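Local atomic coordinates of alpha-catenin-like protein hmp-1 (Caenorhabditis elegans, PDB entry 5H5M), a protein that links the cadherin–catenin complex to actin filaments at adherens junctions and is required for cell migration and cell shape changes during body enclosure and elongation. Residues A[67-72]-A[98-103]; A[282-287]-A[320-325]. All blocks are in the same frame, centred on the assembly; numbering follows the deposited sequence.

Contact 1 (A[67-72]-A[98-103]); sequences NNLRQA and AEVHKR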
loop_
_atom_site.group_PDB
_atom_site.type_symbol
_atom_site.label_atom_id
_atom_site.label_comp_id
_atom_site.label_asym_id
_atom_site.label_seq_id
_atom_site.Cartn_x
_atom_site.Cartn_y
_atom_site.Cartn_z
ATOM N N ASN A 67 -4.512 14.282 18.336
ATOM C CA ASN A 67 -4.914 15.383 19.200
ATOM C C ASN A 67 -6.316 15.167 19.754
ATOM O O ASN A 67 -6.594 15.497 20.904
ATOM C CB ASN A 67 -4.841 16.713 18.446
ATOM C CG ASN A 67 -3.424 17.078 18.048
ATOM O OD1 ASN A 67 -2.462 16.658 18.690
ATOM N ND2 ASN A 67 -3.290 17.868 16.987
ATOM N N ASN A 68 -7.194 14.605 18.928
ATOM C CA ASN A 68 -8.550 14.289 19.361
ATOM C C ASN A 68 -8.556 13.187 20.417
ATOM O O ASN A 68 -9.327 13.236 21.375
ATOM C CB ASN A 68 -9.418 13.880 18.168
ATOM C CG ASN A 68 -9.578 14.995 17.144
ATOM O OD1 ASN A 68 -9.414 16.176 17.457
ATOM N ND2 ASN A 68 -9.909 14.623 15.912
ATOM N N LEU A 69 -7.689 12.195 20.233
ATOM C CA LEU A 69 -7.563 11.098 21.184
ATOM C C LEU A 69 -7.070 11.595 22.546
ATOM O O LEU A 69 -7.566 11.159 23.586
ATOM C CB LEU A 69 -6.621 10.026 20.640
ATOM C CG LEU A 69 -6.395 8.798 21.524
ATOM C CD1 LEU A 69 -7.721 8.191 21.963
ATOM C CD2 LEU A 69 -5.550 7.769 20.787
ATOM N N ARG A 70 -6.097 12.503 22.536
ATOM C CA ARG A 70 -5.606 13.109 23.773
ATOM C C ARG A 70 -6.727 13.826 24.510
ATOM O O ARG A 70 -6.922 13.629 25.710
ATOM C CB ARG A 70 -4.470 14.095 23.492
ATOM C CG ARG A 70 -3.115 13.453 23.276
ATOM C CD ARG A 70 -2.073 14.498 22.907
ATOM N NE ARG A 70 -0.732 13.926 22.821
ATOM C CZ ARG A 70 0.275 14.488 22.162
ATOM N NH1 ARG A 70 0.091 15.636 21.523
ATOM N NH2 ARG A 70 1.463 13.899 22.134
ATOM N N GLN A 71 -7.456 14.660 23.773
ATOM C CA GLN A 71 -8.557 15.434 24.330
ATOM C C GLN A 71 -9.650 14.529 24.885
ATOM O O GLN A 71 -10.146 14.746 25.992
ATOM C CB GLN A 71 -9.136 16.367 23.265
ATOM C CG GLN A 71 -10.310 17.206 23.735
ATOM C CD GLN A 71 -10.996 17.926 22.590
ATOM O OE1 GLN A 71 -10.519 17.908 21.454
ATOM N NE2 GLN A 71 -12.126 18.562 22.882
ATOM N N ALA A 72 -10.017 13.512 24.111
ATOM C CA ALA A 72 -11.047 12.567 24.524
ATOM C C ALA A 72 -10.645 11.826 25.794
ATOM O O ALA A 72 -11.492 11.522 26.630
ATOM C CB ALA A 72 -11.344 11.574 23.403
ATOM N N ALA A 98 -17.069 5.863 25.120
ATOM C CA ALA A 98 -17.498 5.744 23.730
ATOM C C ALA A 98 -16.787 6.759 22.836
ATOM O O ALA A 98 -16.438 6.457 21.693
ATOM C CB ALA A 98 -19.007 5.912 23.624
ATOM N N GLU A 99 -16.574 7.961 23.364
ATOM C CA GLU A 99 -15.896 9.017 22.623
ATOM C C GLU A 99 -14.446 8.640 22.325
ATOM O O GLU A 99 -13.952 8.859 21.220
ATOM C CB GLU A 99 -15.952 10.335 23.399
ATOM C CG GLU A 99 -15.260 11.508 22.710
ATOM C CD GLU A 99 -15.994 11.991 21.471
ATOM O OE1 GLU A 99 -17.141 11.552 21.236
ATOM O OE2 GLU A 99 -15.421 12.819 20.731
ATOM N N VAL A 100 -13.770 8.071 23.318
ATOM C CA VAL A 100 -12.389 7.638 23.146
ATOM C C VAL A 100 -12.303 6.505 22.128
ATOM O O VAL A 100 -11.439 6.518 21.248
ATOM C CB VAL A 100 -11.764 7.175 24.477
ATOM C CG1 VAL A 100 -10.332 6.718 24.257
ATOM C CG2 VAL A 100 -11.810 8.296 25.502
ATOM N N HIS A 101 -13.209 5.535 22.251
ATOM C CA HIS A 101 -13.258 4.397 21.334
ATOM C C HIS A 101 -13.463 4.842 19.893
ATOM O O HIS A 101 -12.901 4.252 18.971
ATOM C CB HIS A 101 -14.370 3.420 21.732
ATOM C CG HIS A 101 -13.987 2.481 22.834
ATOM N ND1 HIS A 101 -14.917 1.759 23.553
ATOM C CD2 HIS A 101 -12.778 2.139 23.335
ATOM C CE1 HIS A 101 -14.296 1.018 24.452
ATOM N NE2 HIS A 101 -12.997 1.229 24.341
ATOM N N LYS A 102 -14.268 5.884 19.702
ATOM C CA LYS A 102 -14.520 6.404 18.363
ATOM C C LYS A 102 -13.273 7.065 17.770
ATOM O O LYS A 102 -12.994 6.922 16.578
ATOM C CB LYS A 102 -15.681 7.399 18.381
ATOM C CG LYS A 102 -16.326 7.599 17.020
ATOM C CD LYS A 102 -16.385 9.068 16.640
ATOM C CE LYS A 102 -17.174 9.874 17.660
ATOM N NZ LYS A 102 -17.222 11.319 17.299
ATOM N N ARG A 103 -12.527 7.788 18.601
ATOM C CA ARG A 103 -11.290 8.423 18.152
ATOM C C ARG A 103 -10.223 7.371 17.875
ATOM O O ARG A 103 -9.494 7.459 16.888
ATOM C CB ARG A 103 -10.783 9.429 19.188
ATOM C CG ARG A 103 -11.786 10.511 19.537
ATOM C CD ARG A 103 -12.127 11.367 18.328
ATOM N NE ARG A 103 -13.243 12.266 18.609
ATOM C CZ ARG A 103 -13.656 13.229 17.792
ATOM N NH1 ARG A 103 -13.043 13.431 16.633
ATOM N NH2 ARG A 103 -14.683 13.995 18.136
#
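Ala-72 and Leu-69 meet Val-100 and Arg-103 in an antiparallel contact between helices 56-80 and 92-122, successive helices of a helical bundle in the M domain. The short segments run at 166° to each other with their axes 8.9 Å apart, a close spacing that the small Ala-72 helps to permit. Its CB has Val-100 CG2 at 3.9 Å, and Glu-99 CG and Arg-103 CG lie against the same methyl. Beside it, Leu-69 sends CD1 across Val-100 at about a right angle, reaching CG1 at 3.8 Å; CG of Leu-69 stands anti to the backbone N, and chi2 (51°) then places CD1 at its partner. Asn-68 and Arg-103 meet partly through their aliphatic carbons, Arg-103 CD lying 3.7 Å from Asn-68 CB. Arg-103 NH1 and Asn-68 ND2 are 3.4 Å apart but, as two donors, do not bond; the amide and guanidinium planes are 63° apart. The guanidinium is held instead from its own helix: NE at 3.1 Å and NH2 at 2.9 Å both hydrogen-bond Glu-99 OE2 in a side-on salt bridge, with OE2 in the guanidinium plane. An alanine in place of Arg-103 would probably leave Glu-99 OE2 without these two donors and open a gap beside Ala-72 and Asn-68. Around the pair, Phe-14 of helix 6-17 touches both Leu-69 and Val-100, so that helix packs against this part of the contact. Arg-70 turns to helix 27-49, where it makes a salt bridge with Glu-39.

Contact 2 (A[282-287]-A[320-325]); sequences SIRGRA and QRVDQF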
loop_
_atom_site.group_PDB
_atom_site.type_symbol
_atom_site.label_atom_id
_atom_site.label_comp_id
_atom_site.label_asym_id
_atom_site.label_seq_id
_atom_site.Cartn_x
_atom_site.Cartn_y
_atom_site.Cartn_z
ATOM N N SER A 282 1.477 2.797 -13.636
ATOM C CA SER A 282 1.044 2.638 -12.248
ATOM C C SER A 282 -0.386 2.122 -12.180
ATOM O O SER A 282 -0.694 1.212 -11.410
ATOM C CB SER A 282 1.157 3.960 -11.480
ATOM O OG SER A 282 2.505 4.380 -11.361
ATOM N N ILE A 283 -1.257 2.720 -12.984
ATOM C CA ILE A 283 -2.658 2.324 -13.036
ATOM C C ILE A 283 -2.801 0.855 -13.424
ATOM O O ILE A 283 -3.555 0.110 -12.801
ATOM C CB ILE A 283 -3.441 3.205 -14.020
ATOM C CG1 ILE A 283 -3.518 4.633 -13.481
ATOM C CG2 ILE A 283 -4.837 2.647 -14.254
ATOM C CD1 ILE A 283 -4.291 5.588 -14.352
ATOM N N ARG A 284 -2.054 0.436 -14.440
ATOM C CA ARG A 284 -2.091 -0.953 -14.882
ATOM C C ARG A 284 -1.657 -1.896 -13.759
ATOM O O ARG A 284 -2.333 -2.887 -13.473
ATOM C CB ARG A 284 -1.203 -1.154 -16.111
ATOM C CG ARG A 284 -1.157 -2.595 -16.592
ATOM C CD ARG A 284 -0.265 -2.770 -17.814
ATOM N NE ARG A 284 -0.212 -4.170 -18.228
ATOM C CZ ARG A 284 -1.009 -4.713 -19.144
ATOM N NH1 ARG A 284 -1.918 -3.971 -19.763
ATOM N NH2 ARG A 284 -0.888 -5.999 -19.450
ATOM N N GLY A 285 -0.532 -1.573 -13.126
ATOM C CA GLY A 285 0.004 -2.380 -12.048
ATOM C C GLY A 285 -0.946 -2.511 -10.871
ATOM O O GLY A 285 -1.163 -3.610 -10.362
ATOM N N ARG A 286 -1.512 -1.387 -10.442
ATOM C CA ARG A 286 -2.449 -1.377 -9.324
ATOM C C ARG A 286 -3.719 -2.158 -9.654
ATOM O O ARG A 286 -4.235 -2.905 -8.820
ATOM C CB ARG A 286 -2.814 0.057 -8.938
ATOM C CG ARG A 286 -1.657 0.904 -8.424
ATOM C CD ARG A 286 -2.181 2.199 -7.816
ATOM N NE ARG A 286 -1.272 3.324 -8.006
ATOM C CZ ARG A 286 -0.279 3.639 -7.178
ATOM N NH1 ARG A 286 -0.050 2.904 -6.096
ATOM N NH2 ARG A 286 0.491 4.686 -7.437
ATOM N N ALA A 287 -4.217 -1.976 -10.873
ATOM C CA ALA A 287 -5.422 -2.657 -11.326
ATOM C C ALA A 287 -5.232 -4.168 -11.320
ATOM O O ALA A 287 -6.131 -4.914 -10.929
ATOM C CB ALA A 287 -5.816 -2.176 -12.722
ATOM N N GLN A 320 -10.320 -7.292 -20.118
ATOM C CA GLN A 320 -10.856 -6.298 -21.050
ATOM C C GLN A 320 -10.372 -4.877 -20.766
ATOM O O GLN A 320 -9.689 -4.272 -21.595
ATOM C CB GLN A 320 -12.389 -6.313 -21.040
ATOM C CG GLN A 320 -13.020 -7.580 -21.596
ATOM C CD GLN A 320 -14.535 -7.527 -21.570
ATOM O OE1 GLN A 320 -15.124 -6.545 -21.123
ATOM N NE2 GLN A 320 -15.173 -8.588 -22.047
ATOM N N ARG A 321 -10.733 -4.345 -19.600
ATOM C CA ARG A 321 -10.496 -2.936 -19.288
ATOM C C ARG A 321 -9.011 -2.567 -19.274
ATOM O O ARG A 321 -8.627 -1.513 -19.783
ATOM C CB ARG A 321 -11.131 -2.577 -17.942
ATOM C CG ARG A 321 -12.641 -2.795 -17.890
ATOM C CD ARG A 321 -13.375 -1.900 -18.876
ATOM N NE ARG A 321 -14.810 -2.166 -18.907
ATOM C CZ ARG A 321 -15.415 -2.886 -19.850
ATOM N NH1 ARG A 321 -14.709 -3.411 -20.842
ATOM N NH2 ARG A 321 -16.726 -3.081 -19.804
ATOM N N VAL A 322 -8.183 -3.434 -18.701
ATOM C CA VAL A 322 -6.748 -3.178 -18.614
ATOM C C VAL A 322 -6.100 -3.071 -20.000
ATOM O O VAL A 322 -5.312 -2.161 -20.256
ATOM C CB VAL A 322 -6.042 -4.274 -17.782
ATOM C CG1 VAL A 322 -4.549 -4.243 -18.006
ATOM C CG2 VAL A 322 -6.356 -4.098 -16.299
ATOM N N ASP A 323 -6.446 -3.989 -20.896
ATOM C CA ASP A 323 -5.915 -3.965 -22.256
ATOM C C ASP A 323 -6.405 -2.752 -23.042
ATOM O O ASP A 323 -5.620 -2.078 -23.710
ATOM C CB ASP A 323 -6.287 -5.249 -23.001
ATOM C CG ASP A 323 -5.514 -6.453 -22.505
ATOM O OD1 ASP A 323 -4.388 -6.264 -21.995
ATOM O OD2 ASP A 323 -6.026 -7.585 -22.632
ATOM N N GLN A 324 -7.704 -2.482 -22.965
ATOM C CA GLN A 324 -8.294 -1.336 -23.651
ATOM C C GLN A 324 -7.690 -0.024 -23.158
ATOM O O GLN A 324 -7.478 0.903 -23.939
ATOM C CB GLN A 324 -9.813 -1.315 -23.457
ATOM C CG GLN A 324 -10.540 -2.498 -24.072
ATOM C CD GLN A 324 -12.000 -2.566 -23.658
ATOM O OE1 GLN A 324 -12.499 -1.690 -22.949
ATOM N NE2 GLN A 324 -12.692 -3.610 -24.102
ATOM N N PHE A 325 -7.417 0.048 -21.859
ATOM C CA PHE A 325 -6.792 1.227 -21.272
ATOM C C PHE A 325 -5.352 1.391 -21.752
ATOM O O PHE A 325 -4.951 2.475 -22.176
ATOM C CB PHE A 325 -6.824 1.151 -19.746
ATOM C CG PHE A 325 -5.897 2.122 -19.075
ATOM C CD1 PHE A 325 -6.196 3.477 -19.042
ATOM C CD2 PHE A 325 -4.723 1.685 -18.485
ATOM C CE1 PHE A 325 -5.339 4.377 -18.430
ATOM C CE2 PHE A 325 -3.861 2.583 -17.870
ATOM C CZ PHE A 325 -4.170 3.927 -17.841
#
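The guanidinium of Arg-284 has Val-322 CG1 over one face and Asp-323 OD1 at its edge, near the plane. NH1 of Arg-284 lies 3.2 Å from Val-322 CG1, and CZ follows at 3.7 Å, so the methyl sits over the NH1 end of the group. Asp-323 OD1 stands 4.0 Å from Arg-284 NH1, too far for a salt bridge. An extended chain makes this reach possible: Arg-284 has CG anti to the backbone N (chi1 178°) and stays straight as far as NE, crossing Val-322 at about a right angle. The other flat group, the ring of Phe-325, brings its CE2 and CZ to Ile-283. CE2 is 3.7 Å from Ile-283 CG2, and CZ is 3.9 Å from Ile-283 CD1; with Ile-283 CB also near CE2, the isoleucine meets the ring through several carbons. Val-322 turns its second methyl, CG2, to Ala-287 CB at 4.1 Å. The helices concerned, 276-300 and 305-339, follow each other in the chain and run antiparallel here, at 170° with the segment axes 10.5 Å apart. Val-362 of helix 345-374 touches Ile-283, Ala-287 and Phe-325, so a third helix closes the apolar side. Arg-286 turns elsewhere, to salt bridges with Asp-251 and Asp-121. With no hydrogen bond joining the segments, cohesion comes chiefly from apolar burial; the attraction between Arg-284 and Asp-323 is probably a modest electrostatic addition at the margin.

Overall arrangement
Contacts 1 and 2 flank the centre of the chain, their own centres about 26 and 17 Å from it, within one all-helical member of the vinculin/alpha-catenin family. Their centres are about 40 Å apart and their nearest atoms about 25 Å apart, so neither touches the other. Along the sequence the first pair is finished before the second begins. Each joins two successive antiparallel helices without a cross-segment hydrogen bond, yet contact 1 brings its axes closer and is only partly buried, whereas contact 2 is a buried one. The protein is an adhesion component and not an enzyme, and both contacts are parts of its helical framework; they illustrate how separate parts of the M domain are built by the same helical pairing.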